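Local coordinates for calcium homeostasis modulator protein 5 (Homo sapiens, PDB 7D60) that may assemble into undecameric, cone-shaped large-pore cation channels whose gating and conductance are probably regulated by membrane lipids, at residues Q14-V17 with I18-F22; V61-I64 with L65-L69; F96-V99 with L100-T104; K216-A219 with Q220-E224. One frame throughout, in Å; residues are numbered along the deposited sequence.

Interaction 1: Q14-V17 with I18-F22; sequences QKTV and IGYSF. With PA8 (1,2-dioctanoyl-sn-glycero-3-phosphate), chain O; PA8 (1,2-dioctanoyl-sn-glycero-3-phosphate), chain L.
The ring of Tyr-20 separates two bound phosphatidic acid molecules. Over one face sits ester carbonyl oxygen O8 of the chain O lipid, 3.8 Å above the plane and over its centre. Thr-16 O approaches obliquely from the side of the chain O lipid, 3.2 Å from Tyr-20 CD2. The chain L lipid comes in at a slant from the other side, its C6 being 3.7 Å from Tyr-20 CE2. The ring of Phe-22 meets the chain O lipid at its edge, where C18 lies in plane. All this happens at the cytoplasmic start of the first transmembrane helix, S1. Backbone bonding is thin here: Gly-19 N to Lys-15 O is weak, and the helix is kinked around Tyr-20 and Ser-21. Ser-21 OG helps by donating to Val-17 O at 3.0 Å, almost straight in line with the carbonyl (179°). It gets there with OG anti to the carbonyl carbon (chi1 -76°). Lys-15, known from experiment to bind the lipid, bends at chi3 and chi4 and brings NZ to O6 of the chain O lipid. With an alanine here instead of Tyr-20, the two lipids would probably lose the ring that separates them, and a gap would open beside Thr-16.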
# COMPACT_ATOMS: atom_id res chain seq x y z
N GLN A 14 -23.26 29.40 7.98
CA GLN A 14 -22.19 30.37 7.80
C GLN A 14 -21.62 30.33 6.39
O GLN A 14 -20.42 30.17 6.19
CB GLN A 14 -21.09 30.12 8.83
CG GLN A 14 -21.59 29.78 10.21
CD GLN A 14 -21.75 31.00 11.09
OE1 GLN A 14 -21.33 32.10 10.73
NE2 GLN A 14 -22.34 30.81 12.26
N LYS A 15 -22.48 30.46 5.39
CA LYS A 15 -22.04 30.36 4.00
C LYS A 15 -21.63 31.70 3.41
O LYS A 15 -20.98 31.71 2.36
CB LYS A 15 -23.15 29.74 3.14
CG LYS A 15 -24.22 30.71 2.69
CD LYS A 15 -25.35 29.99 1.99
CE LYS A 15 -24.89 29.40 0.67
NZ LYS A 15 -24.94 30.39 -0.43
N THR A 16 -21.98 32.81 4.05
CA THR A 16 -21.59 34.12 3.56
C THR A 16 -20.23 34.56 4.08
O THR A 16 -19.73 35.61 3.65
CB THR A 16 -22.64 35.16 3.95
OG1 THR A 16 -22.19 36.47 3.58
CG2 THR A 16 -22.91 35.12 5.44
N VAL A 17 -19.62 33.81 4.98
CA VAL A 17 -18.26 34.10 5.44
C VAL A 17 -17.25 33.10 4.91
O VAL A 17 -16.04 33.36 5.00
CB VAL A 17 -18.19 34.17 6.97
CG1 VAL A 17 -19.12 35.23 7.49
CG2 VAL A 17 -18.51 32.83 7.59
N ILE A 18 -17.69 31.96 4.37
CA ILE A 18 -16.77 31.08 3.67
C ILE A 18 -16.59 31.57 2.23
O ILE A 18 -15.49 31.46 1.67
CB ILE A 18 -17.28 29.63 3.74
CG1 ILE A 18 -17.42 29.20 5.20
CG2 ILE A 18 -16.34 28.66 3.03
CD1 ILE A 18 -17.95 27.80 5.38
N GLY A 19 -17.63 32.15 1.64
CA GLY A 19 -17.50 32.71 0.31
C GLY A 19 -16.62 33.94 0.25
O GLY A 19 -15.87 34.12 -0.71
N TYR A 20 -16.68 34.79 1.27
CA TYR A 20 -15.81 35.96 1.32
C TYR A 20 -14.40 35.62 1.77
O TYR A 20 -13.48 36.41 1.53
CB TYR A 20 -16.39 37.02 2.25
CG TYR A 20 -17.43 37.89 1.59
CD1 TYR A 20 -17.24 38.39 0.31
CD2 TYR A 20 -18.60 38.23 2.25
CE1 TYR A 20 -18.19 39.19 -0.30
CE2 TYR A 20 -19.56 39.02 1.65
CZ TYR A 20 -19.34 39.50 0.38
OH TYR A 20 -20.29 40.30 -0.21
N SER A 21 -14.19 34.46 2.40
CA SER A 21 -12.85 34.02 2.76
C SER A 21 -12.18 33.25 1.64
O SER A 21 -10.95 33.20 1.58
CB SER A 21 -12.89 33.16 4.02
OG SER A 21 -13.07 33.94 5.17
N PHE A 22 -12.96 32.63 0.76
CA PHE A 22 -12.38 31.98 -0.41
C PHE A 22 -12.05 32.99 -1.49
O PHE A 22 -11.21 32.71 -2.35
CB PHE A 22 -13.34 30.92 -0.94
CG PHE A 22 -12.69 29.92 -1.84
CD1 PHE A 22 -12.86 29.99 -3.21
CD2 PHE A 22 -11.88 28.92 -1.32
CE1 PHE A 22 -12.26 29.07 -4.05
CE2 PHE A 22 -11.27 28.00 -2.15
CZ PHE A 22 -11.46 28.08 -3.52
O1 PA8 O . -25.15 38.69 1.31
O2 PA8 O . -27.00 37.39 0.33
P1 PA8 O . -25.57 37.83 0.14
O3 PA8 O . -25.46 38.63 -1.14
O4 PA8 O . -24.59 36.51 0.05
C1 PA8 O . -24.19 36.08 -1.22
C2 PA8 O . -22.87 35.33 -1.07
C3 PA8 O . -23.14 33.83 -1.08
O5 PA8 O . -22.48 33.23 -2.15
C4 PA8 O . -22.14 31.88 -1.93
O6 PA8 O . -22.71 31.25 -1.11
C5 PA8 O . -21.04 31.23 -2.76
C6 PA8 O . -19.86 30.77 -1.91
C7 PA8 O . -19.99 29.33 -1.42
O7 PA8 O . -22.03 35.69 -2.14
C12 PA8 O . -20.67 35.78 -1.83
O8 PA8 O . -20.30 35.80 -0.70
C13 PA8 O . -19.65 35.86 -2.96
C14 PA8 O . -18.64 34.72 -2.90
C15 PA8 O . -18.04 34.42 -4.27
C16 PA8 O . -16.91 33.40 -4.20
C17 PA8 O . -16.33 33.09 -5.57
C18 PA8 O . -15.13 32.15 -5.49
C19 PA8 O . -14.64 31.73 -6.87
O1 PA8 L . -26.43 38.10 7.06
O2 PA8 L . -27.86 39.01 8.86
P1 PA8 L . -26.46 39.01 8.27
O3 PA8 L . -25.49 38.50 9.30
O4 PA8 L . -26.04 40.54 7.84
C1 PA8 L . -24.71 40.93 7.96
C2 PA8 L . -23.90 40.29 6.83
C3 PA8 L . -24.03 41.14 5.57
O5 PA8 L . -22.98 42.07 5.54
C4 PA8 L . -22.06 41.90 4.50
O6 PA8 L . -22.24 41.06 3.68
C5 PA8 L . -20.82 42.78 4.43
C6 PA8 L . -19.71 42.14 3.60
C7 PA8 L . -18.45 43.00 3.51
O7 PA8 L . -22.56 40.19 7.20
C12 PA8 L . -22.16 38.94 7.68
O8 PA8 L . -22.95 38.11 7.96
C13 PA8 L . -20.67 38.62 7.85
C14 PA8 L . -19.80 39.10 6.70
C15 PA8 L . -18.32 38.88 6.98
C16 PA8 L . -17.43 39.49 5.90
C17 PA8 L . -15.95 39.21 6.12
C18 PA8 L . -15.64 37.73 6.25
C19 PA8 L . -14.17 37.42 5.97

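Interaction 2: V61-I64 with L65-L69; sequences VLLI and LGFFL. With PA8 (1,2-dioctanoyl-sn-glycero-3-phosphate), chain B; PA8 (1,2-dioctanoyl-sn-glycero-3-phosphate), chain M.
Leu-63 and Phe-67 run side by side and point the same way, one turn apart on the helix. Ile-64 and Phe-68 do likewise. Both pairs belong to the cytoplasmic end of transmembrane helix S2, where residues four apart come to lie on the same side of the helix. In the first pair Leu-63 CD1 touches Phe-67 CE2 at 4.0 Å. Leu-63 CG stands anti to the backbone N (chi1 164°), which lays the leucine branch along the ring. The same ring leans obliquely on the backbone, with Phe-67 CD2 3.4 Å from Leu-63 O. Leu-63 also packs on Pro-111, and Phe-67 on Ser-107.

In the second pair the gamma methyl CG2 of Ile-64 meets Phe-68 CE2 at 4.1 Å. The other flank of the Phe-68 ring turns to the chain B lipid, whose O7 is 3.6 Å from Phe-68 CD1. Phe-68 therefore sits between a helix side chain and the lipid glycerol region. Leu-65 points its CD1 at an acyl chain of the same lipid, 3.8 Å from C17. The second lipid, chain M, comes close to the bare CA of Gly-66. Leu-195 of a neighbouring subunit packs on both Phe-67 and Phe-68, so this face belongs to a subunit interface.

The backbone holds the helix unevenly. Leu-65 N donates to Val-61 O at a good angle of 160°. Phe-67 N reaches Ile-64 O at 3.1 Å from above the carbonyl plane, and Phe-68 N adds a weak bond to that same oxygen.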
# COMPACT_ATOMS: atom_id res chain seq x y z
N VAL A 61 -11.22 44.90 -14.18
CA VAL A 61 -11.75 43.66 -14.72
C VAL A 61 -12.59 42.94 -13.68
O VAL A 61 -13.64 42.37 -14.00
CB VAL A 61 -10.58 42.80 -15.25
CG1 VAL A 61 -11.00 41.38 -15.54
CG2 VAL A 61 -10.00 43.43 -16.48
N LEU A 62 -12.18 42.99 -12.41
CA LEU A 62 -12.94 42.34 -11.35
C LEU A 62 -14.23 43.09 -11.03
O LEU A 62 -15.15 42.51 -10.45
CB LEU A 62 -12.08 42.22 -10.10
CG LEU A 62 -10.98 41.17 -10.09
CD1 LEU A 62 -10.05 41.39 -8.92
CD2 LEU A 62 -11.56 39.78 -10.06
N LEU A 63 -14.31 44.37 -11.39
CA LEU A 63 -15.54 45.12 -11.17
C LEU A 63 -16.60 44.77 -12.21
O LEU A 63 -17.78 44.66 -11.89
CB LEU A 63 -15.24 46.61 -11.18
CG LEU A 63 -16.39 47.59 -11.33
CD1 LEU A 63 -17.16 47.70 -10.04
CD2 LEU A 63 -15.88 48.95 -11.75
N ILE A 64 -16.17 44.57 -13.46
CA ILE A 64 -17.10 44.23 -14.53
C ILE A 64 -17.59 42.80 -14.37
O ILE A 64 -18.76 42.49 -14.61
CB ILE A 64 -16.41 44.49 -15.88
CG1 ILE A 64 -16.50 45.97 -16.23
CG2 ILE A 64 -16.99 43.65 -17.01
CD1 ILE A 64 -15.65 46.35 -17.38
N LEU A 65 -16.72 41.91 -13.89
CA LEU A 65 -17.10 40.54 -13.59
C LEU A 65 -18.10 40.44 -12.44
O LEU A 65 -18.80 39.43 -12.34
CB LEU A 65 -15.85 39.72 -13.27
CG LEU A 65 -15.92 38.20 -13.31
CD1 LEU A 65 -16.12 37.72 -14.72
CD2 LEU A 65 -14.66 37.61 -12.71
N GLY A 66 -18.18 41.46 -11.59
CA GLY A 66 -19.19 41.45 -10.54
C GLY A 66 -20.56 41.83 -11.04
O GLY A 66 -21.56 41.50 -10.40
N PHE A 67 -20.64 42.55 -12.16
CA PHE A 67 -21.93 42.87 -12.76
C PHE A 67 -22.50 41.70 -13.54
O PHE A 67 -23.73 41.59 -13.67
CB PHE A 67 -21.81 44.08 -13.68
CG PHE A 67 -21.54 45.36 -12.96
CD1 PHE A 67 -22.38 45.79 -11.95
CD2 PHE A 67 -20.46 46.15 -13.31
CE1 PHE A 67 -22.13 46.97 -11.29
CE2 PHE A 67 -20.22 47.33 -12.65
CZ PHE A 67 -21.06 47.75 -11.65
N PHE A 68 -21.65 40.83 -14.09
CA PHE A 68 -22.15 39.67 -14.83
C PHE A 68 -22.75 38.63 -13.90
O PHE A 68 -23.78 38.03 -14.21
CB PHE A 68 -21.03 39.03 -15.64
CG PHE A 68 -20.84 39.62 -17.01
CD1 PHE A 68 -21.79 39.41 -17.99
CD2 PHE A 68 -19.70 40.32 -17.33
CE1 PHE A 68 -21.62 39.94 -19.26
CE2 PHE A 68 -19.52 40.84 -18.59
CZ PHE A 68 -20.49 40.65 -19.56
N LEU A 69 -22.12 38.39 -12.76
CA LEU A 69 -22.52 37.32 -11.86
C LEU A 69 -23.56 37.76 -10.84
O LEU A 69 -23.92 36.97 -9.97
CB LEU A 69 -21.30 36.74 -11.15
CG LEU A 69 -20.13 36.32 -12.03
CD1 LEU A 69 -19.01 35.76 -11.20
CD2 LEU A 69 -20.59 35.30 -13.05
O1 PA8 B . -26.79 33.84 -18.37
O2 PA8 B . -28.56 35.37 -17.59
P1 PA8 B . -27.08 35.22 -17.82
O3 PA8 B . -26.36 35.38 -16.50
O4 PA8 B . -26.55 36.38 -18.86
C1 PA8 B . -25.26 36.90 -18.70
C2 PA8 B . -24.24 35.87 -19.17
C3 PA8 B . -24.08 35.97 -20.68
O5 PA8 B . -23.04 36.87 -20.97
C4 PA8 B . -21.91 36.30 -21.57
O6 PA8 B . -21.91 35.15 -21.88
C5 PA8 B . -20.67 37.15 -21.83
C6 PA8 B . -19.41 36.29 -21.99
C7 PA8 B . -18.15 37.12 -22.24
O7 PA8 B . -23.01 36.10 -18.54
C12 PA8 B . -22.75 35.29 -17.43
O8 PA8 B . -23.60 34.63 -16.94
C13 PA8 B . -21.34 35.25 -16.83
C14 PA8 B . -20.23 35.18 -17.87
C15 PA8 B . -18.85 35.28 -17.23
C16 PA8 B . -17.74 35.36 -18.27
C17 PA8 B . -16.34 35.38 -17.65
C18 PA8 B . -16.09 34.18 -16.74
C19 PA8 B . -14.60 33.92 -16.52
O1 PA8 M . -26.00 36.94 -6.68
O2 PA8 M . -27.21 38.85 -5.70
P1 PA8 M . -26.01 37.95 -5.55
O3 PA8 M . -26.10 37.23 -4.22
O4 PA8 M . -24.62 38.84 -5.58
C1 PA8 M . -23.44 38.29 -5.08
C2 PA8 M . -22.60 37.78 -6.25
C3 PA8 M . -21.49 38.79 -6.58
O5 PA8 M . -20.26 38.19 -6.29
C4 PA8 M . -19.27 38.36 -7.27
O6 PA8 M . -19.52 38.94 -8.27
C5 PA8 M . -17.87 37.79 -7.06
C6 PA8 M . -16.96 37.99 -8.27
C7 PA8 M . -15.55 37.44 -8.04
O7 PA8 M . -22.02 36.56 -5.90
C12 PA8 M . -22.48 35.47 -6.63
O8 PA8 M . -23.63 35.19 -6.62
C13 PA8 M . -21.49 34.63 -7.44
C14 PA8 M . -21.86 33.15 -7.44
C15 PA8 M . -21.14 32.37 -8.53
C16 PA8 M . -19.62 32.44 -8.38
C17 PA8 M . -18.90 31.50 -9.33
C18 PA8 M . -18.76 30.09 -8.77
C19 PA8 M . -17.84 29.22 -9.63

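Interaction 3: F96-V99 with L100-T104; sequences FFYV and LGQIT. With PA8 (1,2-dioctanoyl-sn-glycero-3-phosphate), chain N.
Val-99 O accepts two backbone N-H groups. Gln-102 N comes at 2.9 Å from above the carbonyl plane, and Ile-103 N lies in that plane at 3.3 Å. Ile-103 CD1 lies beside this oxygen and also meets Val-99 CG1 at 4.0 Å. Gln-102 and Tyr-98 cross at a slant, ring and amide planes 55° apart. The amide oxygen OE1 of Gln-102 comes within 3.2 Å of Tyr-98 CE2. Beyond CG the glutamine chain is extended (chi2 -172°), which carries NE2 outward to 3.1 Å from lipid phosphate oxygen O2. On the apolar side Phe-96 and Leu-100 lie alongside each other, CZ against CD2 at 3.8 Å. The Phe-96 ring also meets that of Phe-88. This is the beginning of transmembrane helix S3, where the chain enters the membrane from the cytoplasm. Carbon C7 of the lipid rests 3.7 Å from Tyr-98 CD1. Gln-102 is known from experiment to bind the lipid. Its OE1 lies obliquely near Tyr-98 CE2 and its NE2 lies near the anionic phosphate, which is consistent with the amide nitrogen serving the lipid headgroup.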
# COMPACT_ATOMS: atom_id res chain seq x y z
N PHE A 96 -35.36 52.84 -7.24
CA PHE A 96 -34.47 52.40 -8.32
C PHE A 96 -33.01 52.72 -8.01
O PHE A 96 -32.12 51.93 -8.34
CB PHE A 96 -34.87 53.06 -9.63
CG PHE A 96 -33.88 52.87 -10.74
CD1 PHE A 96 -33.70 51.62 -11.31
CD2 PHE A 96 -33.11 53.93 -11.19
CE1 PHE A 96 -32.78 51.44 -12.32
CE2 PHE A 96 -32.19 53.75 -12.20
CZ PHE A 96 -32.03 52.50 -12.77
N PHE A 97 -32.74 53.85 -7.35
CA PHE A 97 -31.38 54.18 -6.97
C PHE A 97 -30.93 53.40 -5.74
O PHE A 97 -29.73 53.20 -5.55
CB PHE A 97 -31.25 55.67 -6.72
CG PHE A 97 -31.49 56.50 -7.94
CD1 PHE A 97 -30.51 56.62 -8.91
CD2 PHE A 97 -32.69 57.15 -8.12
CE1 PHE A 97 -30.72 57.37 -10.04
CE2 PHE A 97 -32.92 57.91 -9.25
CZ PHE A 97 -31.93 58.02 -10.21
N TYR A 98 -31.87 52.96 -4.90
CA TYR A 98 -31.48 52.15 -3.75
C TYR A 98 -31.09 50.75 -4.18
O TYR A 98 -30.18 50.15 -3.59
CB TYR A 98 -32.62 52.10 -2.73
CG TYR A 98 -32.32 51.24 -1.53
CD1 TYR A 98 -31.53 51.71 -0.49
CD2 TYR A 98 -32.82 49.95 -1.43
CE1 TYR A 98 -31.25 50.92 0.61
CE2 TYR A 98 -32.55 49.15 -0.34
CZ TYR A 98 -31.76 49.65 0.68
OH TYR A 98 -31.49 48.85 1.76
N VAL A 99 -31.77 50.19 -5.18
CA VAL A 99 -31.40 48.87 -5.67
C VAL A 99 -30.10 48.95 -6.46
O VAL A 99 -29.21 48.12 -6.28
CB VAL A 99 -32.55 48.27 -6.51
CG1 VAL A 99 -32.18 46.88 -6.98
CG2 VAL A 99 -33.81 48.20 -5.69
N LEU A 100 -29.96 49.97 -7.31
CA LEU A 100 -28.75 50.17 -8.09
C LEU A 100 -27.53 50.47 -7.22
O LEU A 100 -26.41 50.18 -7.63
CB LEU A 100 -28.96 51.29 -9.10
CG LEU A 100 -28.00 51.41 -10.28
CD1 LEU A 100 -27.71 50.05 -10.88
CD2 LEU A 100 -28.57 52.35 -11.32
N GLY A 101 -27.74 51.04 -6.04
CA GLY A 101 -26.65 51.18 -5.09
C GLY A 101 -26.21 49.87 -4.48
O GLY A 101 -25.06 49.74 -4.06
N GLN A 102 -27.10 48.88 -4.44
CA GLN A 102 -26.74 47.59 -3.86
C GLN A 102 -25.92 46.74 -4.82
O GLN A 102 -25.06 45.97 -4.37
CB GLN A 102 -27.99 46.83 -3.43
CG GLN A 102 -28.69 47.40 -2.24
CD GLN A 102 -29.80 46.50 -1.75
OE1 GLN A 102 -30.98 46.80 -1.92
NE2 GLN A 102 -29.42 45.38 -1.14
N ILE A 103 -26.20 46.82 -6.12
CA ILE A 103 -25.38 46.11 -7.10
C ILE A 103 -23.98 46.71 -7.15
O ILE A 103 -22.98 45.99 -7.20
CB ILE A 103 -26.06 46.11 -8.49
CG1 ILE A 103 -27.25 45.15 -8.53
CG2 ILE A 103 -25.11 45.72 -9.59
CD1 ILE A 103 -28.58 45.79 -8.40
N THR A 104 -23.89 48.04 -7.08
CA THR A 104 -22.61 48.73 -7.17
C THR A 104 -21.73 48.47 -5.95
O THR A 104 -20.53 48.26 -6.09
CB THR A 104 -22.83 50.22 -7.36
OG1 THR A 104 -23.88 50.43 -8.31
CG2 THR A 104 -21.58 50.88 -7.87
O1 PA8 N . -29.66 41.84 1.48
O2 PA8 N . -30.04 44.26 1.70
P1 PA8 N . -29.30 43.08 2.27
O3 PA8 N . -29.71 42.89 3.71
O4 PA8 N . -27.67 43.33 2.19
C1 PA8 N . -27.10 44.35 2.94
C2 PA8 N . -26.68 45.47 1.99
C3 PA8 N . -27.68 46.62 2.09
O5 PA8 N . -27.01 47.83 2.30
C4 PA8 N . -26.94 48.64 1.17
O6 PA8 N . -26.50 48.22 0.16
C5 PA8 N . -27.41 50.09 1.21
C6 PA8 N . -26.90 50.87 0.00
C7 PA8 N . -27.81 52.02 -0.39
O7 PA8 N . -25.40 45.93 2.32
C12 PA8 N . -24.43 45.83 1.31
O8 PA8 N . -24.67 45.24 0.30
C13 PA8 N . -23.06 46.48 1.51
C14 PA8 N . -21.93 45.69 0.85
C15 PA8 N . -20.56 46.07 1.41
C16 PA8 N . -19.97 47.33 0.78
C17 PA8 N . -18.47 47.19 0.51
C18 PA8 N . -17.84 48.48 -0.02
C19 PA8 N . -16.32 48.47 0.08

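Interaction 4: K216-A219 with Q220-E224; sequences KTYA and QKEKE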
# COMPACT_ATOMS: atom_id res chain seq x y z
N LYS A 216 -36.99 36.17 4.48
CA LYS A 216 -35.87 35.54 3.80
C LYS A 216 -36.10 34.05 3.56
O LYS A 216 -35.56 33.50 2.61
CB LYS A 216 -34.59 35.73 4.59
CG LYS A 216 -34.00 37.11 4.48
CD LYS A 216 -32.88 37.29 5.48
CE LYS A 216 -32.34 38.71 5.46
NZ LYS A 216 -32.48 39.34 4.12
N THR A 217 -36.88 33.40 4.42
CA THR A 217 -37.19 31.99 4.21
C THR A 217 -38.18 31.81 3.07
O THR A 217 -38.09 30.84 2.31
CB THR A 217 -37.74 31.38 5.50
OG1 THR A 217 -36.92 31.79 6.60
CG2 THR A 217 -37.75 29.87 5.43
N TYR A 218 -39.13 32.74 2.93
CA TYR A 218 -40.12 32.63 1.87
C TYR A 218 -39.50 32.90 0.51
O TYR A 218 -39.80 32.20 -0.46
CB TYR A 218 -41.28 33.58 2.12
CG TYR A 218 -42.21 33.69 0.94
CD1 TYR A 218 -42.98 32.61 0.55
CD2 TYR A 218 -42.28 34.84 0.19
CE1 TYR A 218 -43.81 32.69 -0.53
CE2 TYR A 218 -43.11 34.93 -0.90
CZ TYR A 218 -43.88 33.85 -1.25
OH TYR A 218 -44.71 33.93 -2.34
N ALA A 219 -38.65 33.92 0.42
CA ALA A 219 -38.03 34.27 -0.86
C ALA A 219 -37.04 33.22 -1.33
O ALA A 219 -36.78 33.14 -2.53
CB ALA A 219 -37.33 35.62 -0.75
N GLN A 220 -36.50 32.41 -0.43
CA GLN A 220 -35.56 31.38 -0.82
C GLN A 220 -36.24 30.20 -1.49
O GLN A 220 -35.69 29.62 -2.43
CB GLN A 220 -34.77 30.89 0.39
CG GLN A 220 -33.41 30.33 0.05
CD GLN A 220 -33.45 28.85 -0.26
OE1 GLN A 220 -34.11 28.08 0.43
NE2 GLN A 220 -32.75 28.44 -1.32
N LYS A 221 -37.42 29.81 -1.02
CA LYS A 221 -38.09 28.70 -1.67
C LYS A 221 -39.36 29.09 -2.39
O LYS A 221 -40.18 28.22 -2.69
CB LYS A 221 -38.38 27.60 -0.67
CG LYS A 221 -39.20 28.00 0.50
CD LYS A 221 -38.89 27.05 1.61
CE LYS A 221 -40.08 26.90 2.48
NZ LYS A 221 -39.84 25.87 3.50
N GLU A 222 -39.57 30.37 -2.66
CA GLU A 222 -40.38 30.72 -3.81
C GLU A 222 -39.57 30.52 -5.08
O GLU A 222 -40.14 30.25 -6.14
CB GLU A 222 -40.87 32.16 -3.71
CG GLU A 222 -41.94 32.51 -4.72
CD GLU A 222 -42.26 33.98 -4.74
OE1 GLU A 222 -41.57 34.75 -4.05
OE2 GLU A 222 -43.22 34.37 -5.44
N LYS A 223 -38.24 30.61 -4.98
CA LYS A 223 -37.37 30.35 -6.11
C LYS A 223 -37.26 28.87 -6.42
O LYS A 223 -37.13 28.50 -7.59
CB LYS A 223 -35.98 30.91 -5.84
CG LYS A 223 -35.80 32.36 -6.22
CD LYS A 223 -34.35 32.79 -6.02
CE LYS A 223 -34.25 34.28 -5.72
NZ LYS A 223 -34.57 34.59 -4.30
N GLU A 224 -37.29 28.01 -5.40
CA GLU A 224 -37.20 26.58 -5.64
C GLU A 224 -38.51 26.02 -6.19
O GLU A 224 -38.49 25.12 -7.03
CB GLU A 224 -36.83 25.85 -4.36
CG GLU A 224 -35.37 25.99 -3.97
CD GLU A 224 -35.09 25.53 -2.55
OE1 GLU A 224 -36.04 25.07 -1.87
OE2 GLU A 224 -33.93 25.62 -2.11
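Tyr-218 and Glu-222 form the close side of this turn. The glutamate CB lies over one face of the tyrosine ring, offset toward the rim. Its carboxylate then crosses the outer part of the ring obliquely, the two planes 29° apart. Glu-222 OE1 is 3.5 Å from Tyr-218 CE2, and Glu-222 CD is 3.4 Å from Tyr-218 OH. The extended glutamate chain (chi1 -168°, chi2 -171°) brings the acid group this far out along the ring. On the backbone, Glu-222 N donates to Tyr-218 O at 2.9 Å. Tyr-218 OH is hydrogen-bonded to Asn-241 of a neighbouring subunit, and weak bonds run from both side chains to Ser-279. Tyr-218 and Glu-222 lie on the long cytoplasmic helix 209-246, which packs against another copy of the protein. Lys-221 leaves the turn, its CG passing 3.5 Å from Thr-217 O, and its NZ bonds to Leu-231 O of that subunit. A leucine in place of Glu-222 would probably cost Ser-279 its weak bond to the carboxylate.

The other side is more open. Gln-220 and Lys-223 are exposed. Lys-223 bends at chi4 and puts NZ 3.2 Å from Ala-219 O, above the carbonyl plane. Backbone support is poorer here too, as Gln-220 N makes a weak bond to Lys-216 O. Gln-220 NE2 donates to Glu-224 OE2 at 3.2 Å, from above the carboxylate plane.

How the interactions relate
The four contacts follow one another along the chain, each on or at the end of one helix: 15-38, 47-68, 95-106 and 209-246. Interactions 2 and 3 are the closest pair, with centres 15 Å apart. They touch where Phe-67 CD1 packs on Ile-103 CG2 at 3.6 Å, joining S2 to S3. Interaction 1, on S1, stands about 18 Å from interaction 2 between centres and does not touch it. Interaction 4 is 21 to 25 Å from the others, on the cytoplasmic helix. Bound phosphatidic acid contacts interactions 1, 2 and 3, so the cytoplasmic ends of S1, S2 and S3 each hold bound lipid, consistent with channel regulation by membrane lipids.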